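Long-range contacts in fatty acyl CoA synthetase FADD13 (FATTY-ACYL-CoA SYNTHETASE) (Mycobacterium tuberculosis, PDB 3R44), which belongs to the AMP-binding (ANL) enzyme superfamily, whose members pair a large N-terminal domain with a small C-terminal domain: residues Ser439-Ile444 with Ala455-Val460; Ile433-Val438 with Glu468-Glu473. All coordinates share one frame; numbering follows the deposited sequence.

Both contacts belong to the AMP-binding enzyme C-terminal domain. Leaving helix 425-432, the chain enters the loop 433-438, the first half of contact 2, and runs straight on into strand 438-448. It turns back as strand 454-461, closing contact 1 as a hairpin, and then reaches helix 468-478, whose first turns return to the loop and close contact 2. Contact 1 is therefore nested inside contact 2. Their centres are about 11 Å apart and they touch: CD1 of I433 packs on the backbone O of S439, and V438 CG1 on V460 O. Together they tie the hairpin, the loop leading into it and the helix following it into one unit.

Contact 1: residues Ser439-Ile444 with Ala455-Val460; sequences SEVAVI and AAAIVV
V460 meets both S439 and E440 across this antiparallel strand pair. Its carbonyl receives three donors, the shortest bond running from S439 N to V460 O at 2.8 Å. E440 N and the hydroxyl S439 OG each add a longer bond to V460 O, the hydroxyl from above the carbonyl plane. V460 N returns a bond to E440 O. The V460 side chain lies alongside that of E440, its CG1 4.0 Å from E440 OE2, while E440 OE1 is held in a salt bridge with R496. Farther along, the I458 and I444 side chains meet diagonally, I458 CD1 resting 3.5 Å from I444 CG1. A chi1 of 57° sets I444 CG1 between its own backbone N and carbonyl carbon, and an I458 chi2 of 92°, away from a staggered value, brings CD1 to 3.4 Å from A442 O. V460, I458 and I444 share a face with A442; L507 of helix 504-511 packs on A442 and I444, and Y511 on I458. V443 and A457 on the other face meet helix 425-432. Paired backbone bonds join A442 to I458 and I444 to A456. With S439 and E440 both facing V460, this is a beta hairpin carrying a classic beta bulge, in the sheet of the C-terminal domain.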
# COMPACT_ATOMS: atom_id res chain seq x y z
N SER A 439 13.97 4.56 29.20
CA SER A 439 14.49 3.61 28.21
C SER A 439 13.68 3.58 26.93
O SER A 439 14.24 3.31 25.89
CB SER A 439 14.61 2.18 28.76
OG SER A 439 13.44 1.68 29.33
N GLU A 440 12.38 3.79 27.02
CA GLU A 440 11.52 3.77 25.86
C GLU A 440 10.38 4.75 26.07
O GLU A 440 9.95 5.00 27.21
CB GLU A 440 10.90 2.38 25.58
CG GLU A 440 11.82 1.17 25.35
CD GLU A 440 11.05 -0.14 25.58
OE1 GLU A 440 10.20 -0.50 24.74
OE2 GLU A 440 11.28 -0.78 26.62
N VAL A 441 9.87 5.28 24.96
CA VAL A 441 8.68 6.19 25.00
C VAL A 441 7.85 6.04 23.74
O VAL A 441 8.40 5.91 22.63
CB VAL A 441 9.07 7.69 25.22
CG1 VAL A 441 9.97 8.18 24.15
CG2 VAL A 441 7.81 8.58 25.31
N ALA A 442 6.55 6.00 23.89
CA ALA A 442 5.63 6.06 22.75
C ALA A 442 4.59 7.05 23.11
O ALA A 442 4.06 6.97 24.22
CB ALA A 442 4.98 4.73 22.54
N VAL A 443 4.19 7.91 22.16
CA VAL A 443 3.16 8.92 22.38
C VAL A 443 1.95 8.61 21.50
O VAL A 443 2.12 8.30 20.30
CB VAL A 443 3.69 10.36 22.13
CG1 VAL A 443 2.52 11.42 22.09
CG2 VAL A 443 4.75 10.74 23.19
N ILE A 444 0.78 8.63 22.12
CA ILE A 444 -0.52 8.50 21.45
C ILE A 444 -1.50 9.57 21.89
O ILE A 444 -1.39 10.14 22.99
CB ILE A 444 -1.20 7.13 21.71
CG1 ILE A 444 -1.38 6.90 23.21
CG2 ILE A 444 -0.39 6.02 21.04
CD1 ILE A 444 -2.33 5.70 23.57
N ALA A 455 -2.14 14.50 24.02
CA ALA A 455 -0.97 13.69 23.84
C ALA A 455 -0.59 13.06 25.15
O ALA A 455 -0.38 13.76 26.12
CB ALA A 455 0.18 14.53 23.33
N ALA A 456 -0.57 11.74 25.18
CA ALA A 456 -0.18 10.96 26.31
C ALA A 456 1.16 10.29 25.98
O ALA A 456 1.27 9.56 25.00
CB ALA A 456 -1.20 9.84 26.60
N ALA A 457 2.16 10.52 26.80
CA ALA A 457 3.44 9.79 26.70
C ALA A 457 3.44 8.56 27.55
O ALA A 457 3.33 8.63 28.77
CB ALA A 457 4.59 10.76 27.12
N ILE A 458 3.60 7.40 26.91
CA ILE A 458 3.73 6.12 27.59
C ILE A 458 5.24 5.83 27.72
O ILE A 458 5.97 5.72 26.72
CB ILE A 458 2.96 5.01 26.87
CG1 ILE A 458 1.46 5.39 26.76
CG2 ILE A 458 3.05 3.78 27.72
CD1 ILE A 458 1.11 6.04 25.58
N VAL A 459 5.71 5.77 28.95
CA VAL A 459 7.14 5.84 29.19
C VAL A 459 7.55 4.61 29.95
O VAL A 459 6.91 4.27 30.96
CB VAL A 459 7.50 7.10 30.00
CG1 VAL A 459 8.97 7.02 30.35
CG2 VAL A 459 7.15 8.40 29.16
N VAL A 460 8.60 3.95 29.51
CA VAL A 460 9.26 2.91 30.29
C VAL A 460 10.52 3.52 30.85
O VAL A 460 11.38 4.04 30.10
CB VAL A 460 9.58 1.65 29.41
CG1 VAL A 460 10.26 0.55 30.22
CG2 VAL A 460 8.34 1.16 28.68

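Contact 2: residues Ile433-Val438 with Glu468-Glu473; sequences IGVPGV and EQQIVE
The CA atoms of V435 and I471 are the nearest pair across the loop 433-438 and segment 468-473, the start of helix 468-478, at 6.9 Å apart. From V435 to V438 the loop makes a type II beta turn, closed by V438 N on V435 O at 3.1 Å; G437, with phi at 92°, takes the third position of the turn, and its backbone bonds to D462, just past strand 454-461. The other segment is regular helix, with V472 N bonded to E468 O, and S467 OG hydrogen-bonded to Q470 N near its start. From this turn the CB atoms of V435 and V438 both point at the helix. V435 divides its two methyl groups between neighbouring helix residues. CG1, anti to the backbone N (chi1 172°), lies 3.7 Å from Q470 NE2, and CG2 lies 4.3 Å from I471 CG1. The Q470 chain is extended beyond CG and carries its amide end to V435, the two side chains crossing at a slant. The end of I471 reaches on to V438, its CD1 4.2 Å from V438 CG2, and the same side chain also packs on F490 of strand 487-490. The two segments therefore meet over a modest 158 Å² through methyl and methylene carbons, plus the Q470 nitrogen lying against a V435 methyl. The contact has no directional polar bond; others, such as that of G437 to D462, help place the loop.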
# COMPACT_ATOMS: atom_id res chain seq x y z
N ILE A 433 12.88 10.58 25.06
CA ILE A 433 13.88 9.49 25.01
C ILE A 433 15.22 9.98 25.54
O ILE A 433 16.01 9.19 26.05
CB ILE A 433 14.02 8.86 23.59
CG1 ILE A 433 14.78 7.51 23.63
CG2 ILE A 433 14.72 9.84 22.64
CD1 ILE A 433 14.06 6.40 24.39
N GLY A 434 15.46 11.29 25.45
CA GLY A 434 16.65 11.92 26.03
C GLY A 434 16.76 12.03 27.54
O GLY A 434 17.88 12.18 28.07
N VAL A 435 15.64 11.97 28.25
CA VAL A 435 15.63 12.13 29.69
C VAL A 435 16.43 10.96 30.32
O VAL A 435 16.21 9.81 29.99
CB VAL A 435 14.21 12.20 30.31
CG1 VAL A 435 14.27 12.16 31.86
CG2 VAL A 435 13.48 13.41 29.82
N PRO A 436 17.39 11.27 31.19
CA PRO A 436 18.13 10.20 31.87
C PRO A 436 17.23 9.27 32.67
O PRO A 436 16.40 9.75 33.43
CB PRO A 436 19.09 10.97 32.78
CG PRO A 436 19.26 12.33 32.11
CD PRO A 436 17.90 12.61 31.49
N GLY A 437 17.39 7.96 32.49
CA GLY A 437 16.56 6.97 33.12
C GLY A 437 15.34 6.51 32.33
O GLY A 437 14.71 5.53 32.71
N VAL A 438 14.99 7.21 31.27
CA VAL A 438 13.97 6.75 30.34
C VAL A 438 14.55 5.76 29.32
O VAL A 438 15.48 6.10 28.60
CB VAL A 438 13.36 7.92 29.55
CG1 VAL A 438 12.50 7.37 28.42
CG2 VAL A 438 12.54 8.85 30.51
N GLU A 468 7.13 12.14 36.58
CA GLU A 468 6.29 12.70 35.56
C GLU A 468 6.61 14.19 35.47
O GLU A 468 6.80 14.75 34.39
CB GLU A 468 4.82 12.43 35.90
N GLN A 469 6.75 14.84 36.62
CA GLN A 469 6.96 16.29 36.60
C GLN A 469 8.24 16.68 35.93
O GLN A 469 8.35 17.74 35.29
CB GLN A 469 6.97 16.87 38.01
CG GLN A 469 5.58 17.17 38.45
CD GLN A 469 5.05 18.46 37.85
OE1 GLN A 469 3.86 18.58 37.57
NE2 GLN A 469 5.93 19.43 37.64
N GLN A 470 9.24 15.84 36.15
CA GLN A 470 10.55 16.08 35.61
C GLN A 470 10.53 15.94 34.09
O GLN A 470 11.13 16.76 33.39
CB GLN A 470 11.52 15.10 36.23
CG GLN A 470 12.62 14.65 35.31
CD GLN A 470 13.61 13.75 36.00
OE1 GLN A 470 13.41 13.35 37.16
NE2 GLN A 470 14.70 13.43 35.30
N ILE A 471 9.85 14.92 33.57
CA ILE A 471 9.72 14.77 32.13
C ILE A 471 8.99 16.00 31.59
O ILE A 471 9.42 16.58 30.60
CB ILE A 471 8.97 13.43 31.73
CG1 ILE A 471 9.90 12.26 31.86
CG2 ILE A 471 8.47 13.44 30.30
CD1 ILE A 471 9.16 10.91 31.95
N VAL A 472 7.92 16.44 32.23
CA VAL A 472 7.13 17.49 31.57
C VAL A 472 7.86 18.82 31.65
O VAL A 472 8.00 19.53 30.65
CB VAL A 472 5.75 17.65 32.15
CG1 VAL A 472 5.02 18.83 31.47
CG2 VAL A 472 4.98 16.35 31.97
N GLU A 473 8.39 19.13 32.82
CA GLU A 473 9.20 20.34 32.92
C GLU A 473 10.43 20.23 31.99
O GLU A 473 10.77 21.21 31.34
CB GLU A 473 9.53 20.70 34.36
CG GLU A 473 8.31 21.32 35.07
CD GLU A 473 8.63 21.84 36.46
OE1 GLU A 473 7.77 21.71 37.35
OE2 GLU A 473 9.75 22.36 36.66